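Local coordinates for 5-oxopent-3-ene-1,2,5-tricarboxylate decarboxylase (PDB 6IYM), which belongs to the fumarylacetoacetate hydrolase family and binds a magnesium ion within a fold with far more strand than helix, at residues Ser102-Pro107 / Gly176-Gly181; Asp122-Leu127 / Ile153-Ala158. One frame throughout, in Å; residues are numbered along the deposited sequence.

Interaction 1 (Ser102-Pro107 / Gly176-Gly181); sequences SSIVGP and GFCPFG
A short parallel beta ladder joins Ile-104 and Val-105 to Cys-178 and Pro-179, adding strand 104-105 to strand 178-186 of the mixed sheet in the fumarylacetoacetate hydrolase fold. CA separations of 4.4 Å (Ile-104 to Cys-178) and 4.8 Å (Val-105 to Pro-179) establish the register. Backbone bonds run in both directions: Cys-178 N reaches Ser-103 O at 2.9 Å, Val-105 N reaches Cys-178 O at 3.2 Å with an N-H...O angle of 157°, and Phe-180 N makes a weak bond to Val-105 O. Pro-179 CA adds a CA-H...O contact to the same Val-105 O, at 3.3 Å.

On one face Ile-104 lays its terminal CD1 against Cys-178 SG at 3.4 Å and extends it to the CB of Phe-180, meeting that ring obliquely. SG gets there by standing anti to the backbone N (chi1 -160°). On the other face Val-105 splits its branches: CG1 lies over Gly-176 CA, while CG2 sits above Pro-179, 4.2 Å from its CG. Ser-103 OG, 3.2 Å from Cys-178 CB, spends its polar end on Ala-100 O.

Where the pairing begins, one water donates to Ser-102 O and Ile-104 O and accepts from Gly-176 N, whose own bond to Ser-103 O is weak. With two of the four direct backbone bonds weak, this water and the apolar packing on both faces probably contribute appreciably to holding the short strand in place.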
loop_
_atom_site.group_PDB
_atom_site.type_symbol
_atom_site.label_atom_id
_atom_site.label_comp_id
_atom_site.label_asym_id
_atom_site.label_seq_id
_atom_site.Cartn_x
_atom_site.Cartn_y
_atom_site.Cartn_z
ATOM N N SER A 102 0.222 -8.395 2.341
ATOM C CA SER A 102 0.926 -9.588 2.860
ATOM C C SER A 102 0.541 -9.837 4.341
ATOM O O SER A 102 0.772 -10.947 4.790
ATOM C CB SER A 102 2.406 -9.417 2.688
ATOM O OG SER A 102 2.878 -8.271 3.411
ATOM N N SER A 103 0.000 -8.850 5.085
ATOM C CA SER A 103 -0.335 -8.995 6.540
ATOM C C SER A 103 -1.730 -9.580 6.758
ATOM O O SER A 103 -2.005 -10.016 7.905
ATOM C CB SER A 103 -0.167 -7.715 7.307
ATOM O OG SER A 103 -1.193 -6.782 7.003
ATOM N N ILE A 104 -2.551 -9.659 5.714
ATOM C CA ILE A 104 -3.965 -10.138 5.776
ATOM C C ILE A 104 -4.005 -11.622 6.141
ATOM O O ILE A 104 -3.249 -12.379 5.579
ATOM C CB ILE A 104 -4.669 -9.913 4.436
ATOM C CG1 ILE A 104 -4.842 -8.420 4.117
ATOM C CG2 ILE A 104 -5.976 -10.686 4.400
ATOM C CD1 ILE A 104 -5.780 -7.692 5.032
ATOM N N VAL A 105 -4.901 -11.981 7.052
ATOM C CA VAL A 105 -5.349 -13.374 7.301
ATOM C C VAL A 105 -6.856 -13.293 7.452
ATOM O O VAL A 105 -7.369 -12.186 7.682
ATOM C CB VAL A 105 -4.664 -13.986 8.543
ATOM C CG1 VAL A 105 -3.144 -13.985 8.408
ATOM C CG2 VAL A 105 -5.065 -13.295 9.841
ATOM N N GLY A 106 -7.525 -14.434 7.367
ATOM C CA GLY A 106 -8.992 -14.515 7.395
ATOM C C GLY A 106 -9.489 -15.003 8.746
ATOM O O GLY A 106 -8.715 -15.190 9.675
ATOM N N PRO A 107 -10.802 -15.240 8.891
ATOM C CA PRO A 107 -11.350 -15.703 10.159
ATOM C C PRO A 107 -10.656 -16.972 10.703
ATOM O O PRO A 107 -10.349 -17.872 9.929
ATOM C CB PRO A 107 -12.823 -15.940 9.816
ATOM C CG PRO A 107 -13.095 -15.000 8.685
ATOM C CD PRO A 107 -11.821 -15.014 7.863
ATOM N N GLY A 176 0.547 -11.634 9.370
ATOM C CA GLY A 176 -0.448 -12.008 10.389
ATOM C C GLY A 176 -1.155 -10.804 10.984
ATOM O O GLY A 176 -2.197 -11.019 11.627
ATOM N N PHE A 177 -0.670 -9.578 10.746
ATOM C CA PHE A 177 -1.118 -8.375 11.498
ATOM C C PHE A 177 -2.414 -7.763 10.938
ATOM O O PHE A 177 -2.752 -6.628 11.373
ATOM C CB PHE A 177 -0.007 -7.334 11.550
ATOM C CG PHE A 177 1.023 -7.550 12.629
ATOM C CD1 PHE A 177 1.295 -8.808 13.124
ATOM C CD2 PHE A 177 1.756 -6.480 13.099
ATOM C CE1 PHE A 177 2.256 -8.988 14.113
ATOM C CE2 PHE A 177 2.717 -6.653 14.087
ATOM C CZ PHE A 177 2.962 -7.913 14.595
ATOM N N CYS A 178 -3.139 -8.416 10.019
ATOM C CA CYS A 178 -4.409 -7.834 9.508
ATOM C C CYS A 178 -5.489 -8.893 9.299
ATOM O O CYS A 178 -5.915 -9.152 8.171
ATOM C CB CYS A 178 -4.151 -7.019 8.241
ATOM S SG CYS A 178 -5.477 -5.835 7.909
ATOM N N PRO A 179 -6.062 -9.464 10.388
ATOM C CA PRO A 179 -7.337 -10.162 10.318
ATOM C C PRO A 179 -8.369 -9.310 9.595
ATOM O O PRO A 179 -8.463 -8.121 9.886
ATOM C CB PRO A 179 -7.775 -10.292 11.780
ATOM C CG PRO A 179 -6.450 -10.410 12.502
ATOM C CD PRO A 179 -5.529 -9.467 11.757
ATOM N N PHE A 180 -9.112 -9.942 8.697
ATOM C CA PHE A 180 -10.082 -9.283 7.807
ATOM C C PHE A 180 -11.239 -10.244 7.582
ATOM O O PHE A 180 -11.004 -11.331 7.085
ATOM C CB PHE A 180 -9.359 -8.874 6.525
ATOM C CG PHE A 180 -10.227 -8.327 5.421
ATOM C CD1 PHE A 180 -11.190 -7.376 5.685
ATOM C CD2 PHE A 180 -9.943 -8.620 4.089
ATOM C CE1 PHE A 180 -11.940 -6.838 4.650
ATOM C CE2 PHE A 180 -10.669 -8.048 3.051
ATOM C CZ PHE A 180 -11.695 -7.193 3.334
ATOM N N GLY A 181 -12.456 -9.844 7.930
ATOM C CA GLY A 181 -13.659 -10.644 7.651
ATOM C C GLY A 181 -14.697 -10.441 8.734
ATOM O O GLY A 181 -14.618 -9.430 9.442
HETATM O O HOH W 1 -0.606 -12.466 6.630
#

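Interaction 2 (Asp122-Leu127 / Ile153-Ala158). With MG (magnesium ion), chain C.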
loop_
_atom_site.group_PDB
_atom_site.type_symbol
_atom_site.label_atom_id
_atom_site.label_comp_id
_atom_site.label_asym_id
_atom_site.label_seq_id
_atom_site.Cartn_x
_atom_site.Cartn_y
_atom_site.Cartn_z
ATOM N N ASP A 122 -0.236 -5.692 20.123
ATOM C CA ASP A 122 -1.519 -5.104 20.584
ATOM C C ASP A 122 -2.582 -5.323 19.522
ATOM O O ASP A 122 -2.183 -5.568 18.361
ATOM C CB ASP A 122 -1.361 -3.618 20.920
ATOM C CG ASP A 122 -2.351 -3.069 21.939
ATOM O OD1 ASP A 122 -3.238 -3.833 22.381
ATOM O OD2 ASP A 122 -2.284 -1.847 22.220
ATOM N N TYR A 123 -3.859 -5.243 19.942
ATOM C CA TYR A 123 -5.076 -5.371 19.114
ATOM C C TYR A 123 -5.662 -3.970 18.834
ATOM O O TYR A 123 -5.431 -2.986 19.590
ATOM C CB TYR A 123 -6.118 -6.260 19.803
ATOM C CG TYR A 123 -6.427 -5.820 21.213
ATOM C CD1 TYR A 123 -7.403 -4.885 21.486
ATOM C CD2 TYR A 123 -5.660 -6.268 22.275
ATOM C CE1 TYR A 123 -7.646 -4.450 22.780
ATOM C CE2 TYR A 123 -5.880 -5.836 23.574
ATOM C CZ TYR A 123 -6.869 -4.908 23.827
ATOM O OH TYR A 123 -7.053 -4.453 25.106
ATOM N N GLU A 124 -6.481 -3.882 17.790
ATOM C CA GLU A 124 -7.366 -2.709 17.516
ATOM C C GLU A 124 -8.533 -3.204 16.662
ATOM O O GLU A 124 -8.308 -3.526 15.491
ATOM C CB GLU A 124 -6.657 -1.586 16.749
ATOM C CG GLU A 124 -5.580 -0.850 17.527
ATOM C CD GLU A 124 -5.036 0.435 16.894
ATOM O OE1 GLU A 124 -4.200 1.075 17.542
ATOM O OE2 GLU A 124 -5.397 0.759 15.738
ATOM N N GLY A 125 -9.727 -3.275 17.240
ATOM C CA GLY A 125 -10.936 -3.695 16.513
ATOM C C GLY A 125 -11.494 -2.544 15.729
ATOM O O GLY A 125 -11.524 -1.421 16.289
ATOM N N GLU A 126 -11.868 -2.757 14.467
ATOM C CA GLU A 126 -12.188 -1.604 13.558
ATOM C C GLU A 126 -13.262 -1.947 12.516
ATOM O O GLU A 126 -13.278 -3.091 11.980
ATOM C CB GLU A 126 -10.913 -1.123 12.871
ATOM C CG GLU A 126 -9.821 -0.648 13.818
ATOM C CD GLU A 126 -8.726 0.261 13.235
ATOM O OE1 GLU A 126 -8.900 0.766 12.088
ATOM O OE2 GLU A 126 -7.720 0.526 13.965
ATOM N N LEU A 127 -14.128 -0.973 12.229
ATOM C CA LEU A 127 -15.074 -1.023 11.091
ATOM C C LEU A 127 -14.290 -0.724 9.815
ATOM O O LEU A 127 -13.579 0.288 9.782
ATOM C CB LEU A 127 -16.173 0.016 11.300
ATOM C CG LEU A 127 -17.134 0.205 10.128
ATOM C CD1 LEU A 127 -17.896 -1.071 9.847
ATOM C CD2 LEU A 127 -18.093 1.358 10.417
ATOM N N ILE A 153 -11.787 -5.219 10.436
ATOM C CA ILE A 153 -10.310 -5.297 10.433
ATOM C C ILE A 153 -9.864 -5.318 11.894
ATOM O O ILE A 153 -10.392 -4.526 12.669
ATOM C CB ILE A 153 -9.718 -4.101 9.668
ATOM C CG1 ILE A 153 -9.972 -4.256 8.175
ATOM C CG2 ILE A 153 -8.246 -3.921 9.972
ATOM C CD1 ILE A 153 -9.064 -5.234 7.543
ATOM N N ASN A 154 -8.920 -6.195 12.229
ATOM C CA ASN A 154 -8.113 -6.101 13.466
ATOM C C ASN A 154 -6.768 -5.514 13.047
ATOM O O ASN A 154 -5.962 -6.240 12.396
ATOM C CB ASN A 154 -8.003 -7.447 14.186
ATOM C CG ASN A 154 -7.441 -7.334 15.589
ATOM O OD1 ASN A 154 -6.884 -6.299 15.975
ATOM N ND2 ASN A 154 -7.486 -8.430 16.319
ATOM N N ASP A 155 -6.544 -4.246 13.394
ATOM C CA ASP A 155 -5.304 -3.504 13.051
ATOM C C ASP A 155 -4.275 -3.937 14.080
ATOM O O ASP A 155 -3.954 -3.142 14.968
ATOM C CB ASP A 155 -5.559 -1.984 12.990
ATOM C CG ASP A 155 -4.336 -1.084 12.784
ATOM O OD1 ASP A 155 -3.257 -1.600 12.448
ATOM O OD2 ASP A 155 -4.462 0.162 12.988
ATOM N N VAL A 156 -3.803 -5.168 13.988
ATOM C CA VAL A 156 -2.785 -5.706 14.938
ATOM C C VAL A 156 -1.520 -4.842 14.776
ATOM O O VAL A 156 -1.188 -4.481 13.629
ATOM C CB VAL A 156 -2.502 -7.207 14.717
ATOM C CG1 VAL A 156 -1.380 -7.699 15.628
ATOM C CG2 VAL A 156 -3.736 -8.071 14.872
ATOM N N THR A 157 -0.859 -4.504 15.887
ATOM C CA THR A 157 0.189 -3.469 15.969
ATOM C C THR A 157 1.296 -3.899 16.943
ATOM O O THR A 157 0.972 -4.359 18.053
ATOM C CB THR A 157 -0.406 -2.139 16.449
ATOM O OG1 THR A 157 -1.487 -1.695 15.630
ATOM C CG2 THR A 157 0.643 -1.050 16.533
ATOM N N ALA A 158 2.557 -3.690 16.554
ATOM C CA ALA A 158 3.747 -3.792 17.420
ATOM C C ALA A 158 4.044 -2.387 17.929
ATOM O O ALA A 158 4.644 -1.605 17.192
ATOM C CB ALA A 158 4.915 -4.357 16.637
HETATM MG MG MG C . -5.928 1.358 13.889
#
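Glu-124 and Asp-155 run side by side and point the same way, their carboxylate planes turned 82° apart, and each gives one oxygen to the same magnesium ion. Glu-124 OE2 binds it at 2.0 Å and Asp-155 OD2 at 2.1 Å. Glu-126 comes in obliquely from two residues further along the chain, its carboxylate plane also strongly turned from that of Asp-155, and supplies OE2 at 2.0 Å. Both glutamates extend beyond CG, while Asp-155 holds CG anti to the backbone N (chi1 174°), which carries the shorter side chain to the ion.

The backbones beneath are antiparallel, and the regular ladder is interrupted at Asp-155, the centre of an inverse gamma turn. There Asn-154 substitutes a side-chain acceptor: its OD1 takes Glu-124 N at 3.0 Å in a nearly straight bond (170°), and Asp-155 N returns to Glu-124 O at 2.8 Å, in the carbonyl plane. Pairing resumes at either end, between Asp-122 and Thr-157 and between Glu-126 and Ile-153, though Glu-126 N to Ile-153 O is weak.

Arg-159 bridges to Glu-124 OE1 and Lys-99 to Asp-155 OD1, while Lys-172 NZ hydrogen-bonds Asp-155 OD2 itself. The three ligand oxygens crowd together, Glu-124 OE2 and Glu-126 OE2 closest at 2.9 Å, a spacing that the shared magnesium ion, probably helped by Lys-172, would make tolerable.

How the interactions relate
Both contacts are buried and belong to one mixed sheet, where strands 178-186 and 147-158 are neighbours; the residues of interaction 2 all fall between the two segments of interaction 1 in sequence. They touch directly: Pro-179 O lies 3.1 Å from Asn-154 N, a probable hydrogen bond, and the Ile-153 CD1 methyl packs on Cys-178 SG and on the Phe-180 ring. Their chemistry diverges. Interaction 1 is parallel pairing clothed in apolar side chains, whereas interaction 2 is antiparallel and places three carboxylates around a metal. Lys-99 spans the two, bonding to Phe-177 O in one and Asp-155 OD1 in the other.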